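Local coordinates for protein AlkD2 (Streptococcus mutans, PDB 6M9M) that binds inosine-5'-monophosphate and belongs to the HEAT-like repeat family of DNA glycosylases, its own function being unknown, at residues Ala7-Asp12 against Glu24-Thr29; Ser14-Glu17 against Lys21-Glu24. All coordinates share one frame; numbering follows the deposited sequence.

Interaction 1. Residues Ala7-Asp12 against Glu24-Thr29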
ATOM      1  N   ALA A   7      -6.584  -5.730 -25.082  1.00 19.74           N
ATOM      2  CA  ALA A   7      -5.574  -6.306 -25.966  1.00 19.95           C
ATOM      3  C   ALA A   7      -4.524  -5.268 -26.362  1.00 20.58           C
ATOM      4  O   ALA A   7      -3.329  -5.583 -26.436  1.00 20.51           O
ATOM      5  CB  ALA A   7      -6.231  -6.939 -27.195  1.00 19.95           C
ATOM      6  N   ARG A   8      -4.938  -4.018 -26.586  1.00 22.18           N
ATOM      7  CA  ARG A   8      -3.963  -2.974 -26.887  1.00 24.79           C
ATOM      8  C   ARG A   8      -3.056  -2.693 -25.693  1.00 21.02           C
ATOM      9  O   ARG A   8      -1.847  -2.507 -25.861  1.00 20.63           O
ATOM     10  CB  ARG A   8      -4.663  -1.693 -27.344  1.00 33.91           C
ATOM     11  CG  ARG A   8      -5.253  -1.767 -28.744  1.00 43.47           C
ATOM     12  CD  ARG A   8      -5.413  -0.380 -29.353  1.00 51.48           C
ATOM     13  NE  ARG A   8      -5.859  -0.444 -30.742  1.00 58.24           N
ATOM     14  CZ  ARG A   8      -5.962   0.609 -31.548  1.00 64.43           C
ATOM     15  NH1 ARG A   8      -5.645   1.820 -31.110  1.00 66.34           N
ATOM     16  NH2 ARG A   8      -6.380   0.449 -32.796  1.00 66.33           N
ATOM     17  N   LEU A   9      -3.621  -2.641 -24.478  1.00 18.33           N
ATOM     18  CA  LEU A   9      -2.801  -2.457 -23.285  1.00 17.39           C
ATOM     19  C   LEU A   9      -1.774  -3.574 -23.147  1.00 17.06           C
ATOM     20  O   LEU A   9      -0.630  -3.334 -22.753  1.00 16.75           O
ATOM     21  CB  LEU A   9      -3.701  -2.400 -22.050  1.00 17.79           C
ATOM     22  CG  LEU A   9      -4.700  -1.240 -22.009  1.00 18.85           C
ATOM     23  CD1 LEU A   9      -5.626  -1.426 -20.796  1.00 18.82           C
ATOM     24  CD2 LEU A   9      -3.997   0.083 -21.924  1.00 21.32           C
ATOM     25  N   GLU A  10      -2.170  -4.812 -23.447  1.00 17.16           N
ATOM     26  CA  GLU A  10      -1.237  -5.925 -23.360  1.00 17.71           C
ATOM     27  C   GLU A  10      -0.080  -5.736 -24.330  1.00 18.47           C
ATOM     28  O   GLU A  10       1.084  -5.939 -23.968  1.00 19.08           O
ATOM     29  CB  GLU A  10      -1.986  -7.237 -23.615  1.00 18.20           C
ATOM     30  CG  GLU A  10      -2.945  -7.587 -22.466  1.00 19.25           C
ATOM     31  CD  GLU A  10      -3.790  -8.823 -22.707  1.00 21.91           C
ATOM     32  OE1 GLU A  10      -3.930  -9.246 -23.870  1.00 25.85           O
ATOM     33  OE2 GLU A  10      -4.331  -9.371 -21.729  1.00 20.90           O
ATOM     34  N   LYS A  11      -0.375  -5.318 -25.560  1.00 19.98           N
ATOM     35  CA  LYS A  11       0.692  -5.057 -26.519  1.00 22.10           C
ATOM     36  C   LYS A  11       1.580  -3.913 -26.050  1.00 21.82           C
ATOM     37  O   LYS A  11       2.811  -3.987 -26.148  1.00 22.71           O
ATOM     38  CB  LYS A  11       0.086  -4.735 -27.880  1.00 24.40           C
ATOM     39  CG  LYS A  11       1.107  -4.677 -28.996  1.00 27.46           C
ATOM     40  CD  LYS A  11       0.441  -4.446 -30.345  1.00 30.65           C
ATOM     41  CE  LYS A  11       0.339  -2.966 -30.687  1.00 33.14           C
ATOM     42  NZ  LYS A  11       1.650  -2.408 -31.126  1.00 33.87           N
ATOM     43  N   ASP A  12       0.973  -2.846 -25.530  1.00 21.07           N
ATOM     44  CA  ASP A  12       1.742  -1.671 -25.136  1.00 22.01           C
ATOM     45  C   ASP A  12       2.653  -1.957 -23.936  1.00 21.52           C
ATOM     46  O   ASP A  12       3.758  -1.406 -23.851  1.00 22.53           O
ATOM     47  CB  ASP A  12       0.785  -0.525 -24.789  1.00 24.33           C
ATOM     48  CG  ASP A  12       0.009   0.007 -25.990  1.00 27.11           C
ATOM     49  OD1 ASP A  12       0.363  -0.299 -27.154  1.00 27.26           O
ATOM     50  OD2 ASP A  12      -0.962   0.771 -25.757  1.00 28.42           O
ATOM     51  N   GLU A  24       0.678   3.792 -14.654  1.00 14.84           N
ATOM     52  CA  GLU A  24      -0.003   4.780 -13.833  1.00 15.81           C
ATOM     53  C   GLU A  24      -0.578   5.903 -14.679  1.00 17.35           C
ATOM     54  O   GLU A  24      -1.737   6.291 -14.506  1.00 16.84           O
ATOM     55  CB  GLU A  24       0.990   5.341 -12.812  1.00 17.54           C
ATOM     56  CG  GLU A  24       0.356   6.297 -11.827  1.00 19.51           C
ATOM     57  CD  GLU A  24       1.362   6.921 -10.888  1.00 23.05           C
ATOM     58  OE1 GLU A  24       2.546   7.055 -11.284  1.00 24.95           O
ATOM     59  OE2 GLU A  24       0.962   7.293  -9.764  1.00 25.68           O
ATOM     60  N   GLN A  25       0.223   6.464 -15.587  1.00 17.94           N
ATOM     61  CA  GLN A  25      -0.265   7.593 -16.371  1.00 20.65           C
ATOM     62  C   GLN A  25      -1.410   7.183 -17.291  1.00 18.44           C
ATOM     63  O   GLN A  25      -2.373   7.936 -17.457  1.00 18.31           O
ATOM     64  CB  GLN A  25       0.875   8.237 -17.156  1.00 27.83           C
ATOM     65  CG  GLN A  25       0.447   9.491 -17.909  1.00 36.53           C
ATOM     66  CD  GLN A  25      -0.225  10.526 -17.010  1.00 42.29           C
ATOM     67  OE1 GLN A  25       0.383  11.039 -16.068  1.00 45.73           O
ATOM     68  NE2 GLN A  25      -1.492  10.824 -17.293  1.00 46.61           N
ATOM     69  N   ARG A  26      -1.339   5.989 -17.884  1.00 16.64           N
ATOM     70  CA  ARG A  26      -2.449   5.535 -18.719  1.00 17.02           C
ATOM     71  C   ARG A  26      -3.717   5.365 -17.889  1.00 16.30           C
ATOM     72  O   ARG A  26      -4.804   5.775 -18.312  1.00 16.02           O
ATOM     73  CB  ARG A  26      -2.073   4.223 -19.403  1.00 18.92           C
ATOM     74  CG  ARG A  26      -2.986   3.840 -20.555  1.00 22.88           C
ATOM     75  CD  ARG A  26      -2.702   4.655 -21.834  1.00 26.79           C
ATOM     76  NE  ARG A  26      -3.340   4.009 -22.973  1.00 29.40           N
ATOM     77  CZ  ARG A  26      -2.768   3.092 -23.744  1.00 30.23           C
ATOM     78  NH1 ARG A  26      -1.512   2.721 -23.536  1.00 29.64           N
ATOM     79  NH2 ARG A  26      -3.455   2.562 -24.746  1.00 32.11           N
ATOM     80  N   ALA A  27      -3.604   4.765 -16.700  1.00 14.69           N
ATOM     81  CA  ALA A  27      -4.764   4.619 -15.832  1.00 13.61           C
ATOM     82  C   ALA A  27      -5.347   5.976 -15.448  1.00 14.74           C
ATOM     83  O   ALA A  27      -6.574   6.160 -15.460  1.00 14.97           O
ATOM     84  CB  ALA A  27      -4.375   3.828 -14.584  1.00 13.54           C
ATOM     85  N   LEU A  28      -4.496   6.939 -15.085  1.00 14.79           N
ATOM     86  CA  LEU A  28      -5.001   8.255 -14.706  1.00 16.03           C
ATOM     87  C   LEU A  28      -5.768   8.896 -15.856  1.00 16.59           C
ATOM     88  O   LEU A  28      -6.856   9.443 -15.657  1.00 17.65           O
ATOM     89  CB  LEU A  28      -3.858   9.145 -14.237  1.00 18.99           C
ATOM     90  CG  LEU A  28      -4.305  10.503 -13.677  1.00 21.80           C
ATOM     91  CD1 LEU A  28      -5.357  10.374 -12.577  1.00 23.64           C
ATOM     92  CD2 LEU A  28      -3.073  11.211 -13.146  1.00 22.56           C
ATOM     93  N   THR A  29      -5.203   8.858 -17.068  1.00 17.35           N
ATOM     94  CA  THR A  29      -5.878   9.411 -18.236  1.00 18.76           C
ATOM     95  C   THR A  29      -7.231   8.753 -18.456  1.00 18.85           C
ATOM     96  O   THR A  29      -8.238   9.434 -18.682  1.00 18.65           O
ATOM     97  CB  THR A  29      -4.996   9.220 -19.470  1.00 20.64           C
ATOM     98  OG1 THR A  29      -3.790   9.971 -19.303  1.00 22.74           O
ATOM     99  CG2 THR A  29      -5.712   9.688 -20.734  1.00 22.16           C
TER
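The guanidinium of Arg26 has Leu9 over one face and the carboxylate of Asp12 at its edge. Methyl CD2 of Leu9 sits above the centre of the flat group, 3.7 Å from Arg26 CZ, so that the weakly hydrated face of the cation rests on hydrocarbon while its N-H groups stay directed outward in the plane. There Asp12 OD2 takes both end-on nitrogens, Arg26 NH1 at 3.0 Å and Arg26 NH2 at 3.2 Å. NH2 meets this oxygen nearly along its C-O bond, NH1 on the anti side and tilted out of the carboxylate plane. Because the two hydrogen bonds of this salt bridge share one oxygen, each is bent, that of NH2 more. OD2 lies almost exactly in the guanidinium plane, yet the carboxylate itself is turned 38° from it. Arg26 suits the gap between segments 7-12 and 24-29, whose nearest CA atoms, those of Leu9 and Arg26, are 9.2 Å apart: its CG stands anti to the backbone N (chi1 -165°), and a bend at chi2 (77°) leads the long chain across to the shorter Asp12. A weak hydrogen bond from Arg26 NE to Tyr5 OH gives the group another hold on the first helix. The contact thus bridges helix 2-13 and helix 21-32, and both also pack on helix 52-65, where Leu9 touches Tyr57 and Ala27 touches Phe60.

Interaction 2. Residues Ser14-Glu17 against Lys21-Glu24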
ATOM      1  N   SER A  14       3.486  -5.222 -22.236  0.86 17.44           N
ATOM      2  CA  SER A  14       3.990  -6.527 -21.810  0.86 18.86           C
ATOM      3  C   SER A  14       5.512  -6.640 -21.832  0.86 21.61           C
ATOM      4  O   SER A  14       6.054  -7.582 -21.235  0.86 21.85           O
ATOM      5  CB  SER A  14       3.383  -7.650 -22.649  0.86 19.26           C
ATOM      6  OG  SER A  14       3.910  -7.643 -23.955  0.86 20.91           O
ATOM      7  N   LEU A  15       6.213  -5.736 -22.508  1.00 23.58           N
ATOM      8  CA  LEU A  15       7.670  -5.793 -22.586  1.00 25.60           C
ATOM      9  C   LEU A  15       8.364  -4.854 -21.601  1.00 24.63           C
ATOM     10  O   LEU A  15       9.599  -4.849 -21.537  1.00 25.64           O
ATOM     11  CB  LEU A  15       8.144  -5.499 -24.016  1.00 28.43           C
ATOM     12  CG  LEU A  15       7.653  -6.443 -25.115  1.00 31.14           C
ATOM     13  CD1 LEU A  15       8.179  -6.012 -26.487  1.00 32.39           C
ATOM     14  CD2 LEU A  15       8.058  -7.887 -24.836  1.00 32.23           C
ATOM     15  N   ILE A  16       7.608  -4.070 -20.830  1.00 22.10           N
ATOM     16  CA  ILE A  16       8.206  -3.176 -19.843  1.00 20.85           C
ATOM     17  C   ILE A  16       8.742  -4.021 -18.695  1.00 21.13           C
ATOM     18  O   ILE A  16       7.997  -4.782 -18.069  1.00 21.92           O
ATOM     19  CB  ILE A  16       7.176  -2.158 -19.337  1.00 20.81           C
ATOM     20  CG1 ILE A  16       6.635  -1.307 -20.489  1.00 22.11           C
ATOM     21  CG2 ILE A  16       7.799  -1.272 -18.288  1.00 21.22           C
ATOM     22  CD1 ILE A  16       5.426  -0.508 -20.129  1.00 23.86           C
ATOM     23  N   GLU A  17      10.025  -3.867 -18.391  1.00 19.41           N
ATOM     24  CA  GLU A  17      10.683  -4.690 -17.389  1.00 19.25           C
ATOM     25  C   GLU A  17      10.921  -3.967 -16.077  1.00 19.08           C
ATOM     26  O   GLU A  17      11.237  -4.636 -15.083  1.00 19.82           O
ATOM     27  CB  GLU A  17      12.012  -5.244 -17.918  1.00 20.58           C
ATOM     28  CG  GLU A  17      11.800  -6.301 -18.974  1.00 21.65           C
ATOM     29  CD  GLU A  17      13.056  -6.912 -19.548  1.00 23.24           C
ATOM     30  OE1 GLU A  17      14.187  -6.723 -19.034  1.00 22.54           O
ATOM     31  OE2 GLU A  17      12.877  -7.625 -20.552  1.00 24.71           O
ATOM     32  N   LYS A  21       5.495   4.040 -14.005  1.00 19.49           N
ATOM     33  CA  LYS A  21       4.872   5.310 -14.368  1.00 22.53           C
ATOM     34  C   LYS A  21       4.059   5.229 -15.656  1.00 21.05           C
ATOM     35  O   LYS A  21       3.064   5.945 -15.786  1.00 20.21           O
ATOM     36  CB  LYS A  21       5.928   6.411 -14.431  1.00 27.87           C
ATOM     37  CG  LYS A  21       6.371   6.859 -13.048  1.00 34.07           C
ATOM     38  CD  LYS A  21       7.634   7.695 -13.087  1.00 40.10           C
ATOM     39  CE  LYS A  21       8.098   8.031 -11.675  1.00 43.42           C
ATOM     40  NZ  LYS A  21       8.325   6.807 -10.839  1.00 46.96           N
ATOM     41  N   GLU A  22       4.435   4.370 -16.607  1.00 20.86           N
ATOM     42  CA  GLU A  22       3.655   4.293 -17.841  1.00 21.00           C
ATOM     43  C   GLU A  22       2.258   3.746 -17.570  1.00 18.51           C
ATOM     44  O   GLU A  22       1.258   4.282 -18.068  1.00 18.53           O
ATOM     45  CB  GLU A  22       4.365   3.427 -18.877  1.00 25.44           C
ATOM     46  CG  GLU A  22       5.720   3.935 -19.295  1.00 30.38           C
ATOM     47  CD  GLU A  22       6.299   3.139 -20.445  1.00 35.57           C
ATOM     48  OE1 GLU A  22       5.515   2.718 -21.323  1.00 37.71           O
ATOM     49  OE2 GLU A  22       7.526   2.928 -20.459  1.00 36.88           O
ATOM     50  N   GLU A  23       2.162   2.690 -16.766  1.00 16.13           N
ATOM     51  CA  GLU A  23       0.862   2.131 -16.427  1.00 15.46           C
ATOM     52  C   GLU A  23       0.040   3.122 -15.611  1.00 15.15           C
ATOM     53  O   GLU A  23      -1.163   3.284 -15.848  1.00 14.95           O
ATOM     54  CB  GLU A  23       1.043   0.818 -15.669  1.00 14.85           C
ATOM     55  CG  GLU A  23       1.692  -0.296 -16.489  1.00 14.99           C
ATOM     56  CD  GLU A  23       3.196  -0.446 -16.269  1.00 16.18           C
ATOM     57  OE1 GLU A  23       3.840   0.527 -15.839  1.00 17.43           O
ATOM     58  OE2 GLU A  23       3.730  -1.548 -16.534  1.00 17.54           O
ATOM     59  N   GLU A  24       0.678   3.792 -14.654  1.00 14.84           N
ATOM     60  CA  GLU A  24      -0.003   4.780 -13.833  1.00 15.81           C
ATOM     61  C   GLU A  24      -0.578   5.903 -14.679  1.00 17.35           C
ATOM     62  O   GLU A  24      -1.737   6.291 -14.506  1.00 16.84           O
ATOM     63  CB  GLU A  24       0.990   5.341 -12.812  1.00 17.54           C
ATOM     64  CG  GLU A  24       0.356   6.297 -11.827  1.00 19.51           C
ATOM     65  CD  GLU A  24       1.362   6.921 -10.888  1.00 23.05           C
ATOM     66  OE1 GLU A  24       2.546   7.055 -11.284  1.00 24.95           O
ATOM     67  OE2 GLU A  24       0.962   7.293  -9.764  1.00 25.68           O
TER
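Ile16 pushes its terminal methyl, CD1, against the carboxylate of Glu22, coming within 3.4 Å of Glu22 OE1 and 3.8 Å of Glu22 CD. The contact is one of van der Waals type, between a methyl and a charged group whose oxygens can probably still be hydrated, since Glu22 is exposed. Its chain runs extended beyond CG (chi2 -173°), which carries the carboxylate from the first turn of helix 21-32 out to the Ile16 methyl. Glu23 approaches the same methyl more loosely, OE2 standing 4.1 Å from Ile16 CD1; a bend at chi2 (97°) brings OE2 round towards Ile16 although the CB bond does not point there, and the side chain also packs on Gln53 and Met56 of helix 52-65. Isoleucine fits here because its longer branch, CG1-CD1, reaches helix 21-32 across a CA separation of 9.0 Å from Glu22, while its backbone O accepts a hydrogen bond from Gln53 NE2. The loop is thereby joined to two helices at once. The arrangement is that of a connection between successive helices in a HEAT-like repeat fold, here beside the nucleotide site: His18 and Gly19, which bind inosine monophosphate, follow in the same loop, and the side chain of Ile16 is about 8 Å from the ligand.

Both contacts join helix 21-32 to what precedes it in the chain, their centres about 8 Å apart: interaction 1 ties it to helix 2-13, interaction 2 to the loop between the two helices. Neither is a true core contact. Each is partly buried, joining one buried residue, Leu9 or Glu23, to more accessible ones. Their chemistry differs all the same. Between the helices, opposite charges pair beside a leucine; at the loop, a lone aliphatic side chain meets two acidic ones without any polar bond. Interaction 1 lies away from the nucleotide, whereas interaction 2 borders the loop residues that bind it.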